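Local coordinates for 2,5-dihydroxypyridine 5,6-dioxygenase (PDB 7CUP), which catalyses the iron(II)-dependent, dioxygen-consuming ring opening of 2,5-dihydroxypyridine to N-formylmaleamate in the aerobic breakdown of nicotinate, at residues A144-L149 with Y172-E177. Sequence-based numbering, arbitrary orientation.
Sequences AAETLL and YPAVTE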
loop_
_atom_site.group_PDB
_atom_site.type_symbol
_atom_site.label_atom_id
_atom_site.label_comp_id
_atom_site.label_asym_id
_atom_site.label_seq_id
_atom_site.Cartn_x
_atom_site.Cartn_y
_atom_site.Cartn_z
ATOM N N ALA A 144 12.604 41.977 15.778
ATOM C CA ALA A 144 12.898 43.415 15.546
ATOM C C ALA A 144 11.613 44.140 15.106
ATOM O O ALA A 144 11.302 45.241 15.635
ATOM C CB ALA A 144 14.010 43.572 14.545
ATOM N N ALA A 145 10.829 43.548 14.209
ATOM C CA ALA A 145 9.536 44.134 13.778
ATOM C C ALA A 145 8.584 44.150 14.967
ATOM O O ALA A 145 7.835 45.137 15.121
ATOM C CB ALA A 145 8.931 43.372 12.623
ATOM N N GLU A 146 8.605 43.088 15.763
ATOM C CA GLU A 146 7.684 42.922 16.908
ATOM C C GLU A 146 7.911 44.056 17.915
ATOM O O GLU A 146 6.905 44.528 18.463
ATOM C CB GLU A 146 7.858 41.559 17.576
ATOM C CG GLU A 146 6.894 41.320 18.745
ATOM C CD GLU A 146 7.233 40.117 19.616
ATOM O OE1 GLU A 146 8.408 39.702 19.600
ATOM O OE2 GLU A 146 6.325 39.588 20.301
ATOM N N THR A 147 9.157 44.466 18.168
ATOM C CA THR A 147 9.485 45.480 19.220
ATOM C C THR A 147 8.805 46.818 18.847
ATOM O O THR A 147 8.236 47.462 19.762
ATOM C CB THR A 147 10.997 45.579 19.503
ATOM O OG1 THR A 147 11.674 46.069 18.350
ATOM C CG2 THR A 147 11.648 44.276 19.915
ATOM N N LEU A 148 8.790 47.184 17.558
ATOM C CA LEU A 148 8.028 48.340 17.012
ATOM C C LEU A 148 6.527 48.104 17.165
ATOM O O LEU A 148 5.839 48.961 17.726
ATOM C CB LEU A 148 8.377 48.552 15.534
ATOM C CG LEU A 148 9.483 49.561 15.248
ATOM C CD1 LEU A 148 9.785 49.619 13.762
ATOM C CD2 LEU A 148 9.101 50.952 15.745
ATOM N N LEU A 149 6.023 46.986 16.653
ATOM C CA LEU A 149 4.571 46.724 16.646
ATOM C C LEU A 149 4.005 46.830 18.072
ATOM O O LEU A 149 2.901 47.350 18.195
ATOM C CB LEU A 149 4.291 45.344 16.042
ATOM C CG LEU A 149 2.816 44.946 16.066
ATOM C CD1 LEU A 149 1.947 46.030 15.437
ATOM C CD2 LEU A 149 2.599 43.606 15.369
ATOM N N TYR A 172 -4.756 44.472 22.329
ATOM C CA TYR A 172 -4.430 43.066 21.961
ATOM C C TYR A 172 -2.941 42.875 21.731
ATOM O O TYR A 172 -2.242 43.778 21.281
ATOM C CB TYR A 172 -5.234 42.634 20.738
ATOM C CG TYR A 172 -6.709 42.480 20.985
ATOM C CD1 TYR A 172 -7.198 41.481 21.797
ATOM C CD2 TYR A 172 -7.623 43.342 20.401
ATOM C CE1 TYR A 172 -8.556 41.337 22.033
ATOM C CE2 TYR A 172 -8.979 43.232 20.638
ATOM C CZ TYR A 172 -9.449 42.209 21.435
ATOM O OH TYR A 172 -10.790 42.047 21.625
ATOM N N PRO A 173 -2.403 41.665 21.983
ATOM C CA PRO A 173 -0.965 41.451 21.842
ATOM C C PRO A 173 -0.514 41.410 20.367
ATOM O O PRO A 173 -1.340 41.299 19.505
ATOM C CB PRO A 173 -0.729 40.114 22.562
ATOM C CG PRO A 173 -2.055 39.406 22.531
ATOM C CD PRO A 173 -3.132 40.461 22.368
ATOM N N ALA A 174 0.792 41.526 20.135
ATOM C CA ALA A 174 1.509 41.217 18.881
ATOM C C ALA A 174 1.791 39.704 18.858
ATOM O O ALA A 174 2.188 39.175 19.890
ATOM C CB ALA A 174 2.792 42.002 18.848
ATOM N N VAL A 175 1.548 39.022 17.741
ATOM C CA VAL A 175 1.913 37.589 17.572
ATOM C C VAL A 175 2.890 37.500 16.408
ATOM O O VAL A 175 2.666 38.177 15.395
ATOM C CB VAL A 175 0.670 36.711 17.380
ATOM C CG1 VAL A 175 1.031 35.272 17.037
ATOM C CG2 VAL A 175 -0.204 36.747 18.620
ATOM N N THR A 176 3.960 36.732 16.592
ATOM C CA THR A 176 4.970 36.431 15.549
ATOM C C THR A 176 4.883 34.962 15.106
ATOM O O THR A 176 4.515 34.101 15.926
ATOM C CB THR A 176 6.376 36.754 16.057
ATOM O OG1 THR A 176 6.709 35.838 17.102
ATOM C CG2 THR A 176 6.464 38.181 16.551
ATOM N N GLU A 177 5.204 34.710 13.836
ATOM C CA GLU A 177 5.498 33.364 13.297
ATOM C C GLU A 177 6.829 33.477 12.565
ATOM O O GLU A 177 6.833 34.233 11.594
ATOM C CB GLU A 177 4.363 32.894 12.379
ATOM C CG GLU A 177 2.986 32.973 12.978
ATOM C CD GLU A 177 1.895 32.309 12.161
ATOM O OE1 GLU A 177 2.235 31.558 11.247
ATOM O OE2 GLU A 177 0.700 32.528 12.455
HETATM O O HOH W 1 7.850 36.601 19.795
#
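Glu146 and Leu149, one turn apart on helix 136-151, pack against Ala174 and Thr176 in a helix-on-sheet contact that is mostly apolar, with one water bridge. The partners lie at and just before strand 175-177, an outermost strand of the antiparallel sheet that also carries the iron ligand His265. Leu149 supplies the purely greasy part: its CD2 lies 3.8 Å from CB of Ala174, while the same side chain also rests on Leu195 and Thr197 of the neighbouring strand. With CG anti to the backbone N (chi1 -178°), the extended Glu146 chain runs out from the helix and crosses the Thr176 side chain at about a right angle. The methyl CG2 of Thr176 sits against its length, 3.8 Å from Glu146 CB and 3.7 Å from Glu146 CD, and Glu146 CG also approaches the Ala174 methyl. Beyond these van der Waals contacts, a water donates to Glu146 OE1 at 3.2 Å and lies 3.0 Å from Thr176 OG1. That hydroxyl is also hydrogen-bonded to Arg186, which probably helps to fix its rotation. Cutting Glu146 back to an alanine is likely to leave the Thr176 methyl less covered and the water without its carboxylate acceptor. The glutamate thus serves the interface twice: its stem and carboxylate carbon pack on the threonine methyl, while OE1 is linked through water to the threonine hydroxyl, with no direct polar bond between residues 144-149 and 172-177.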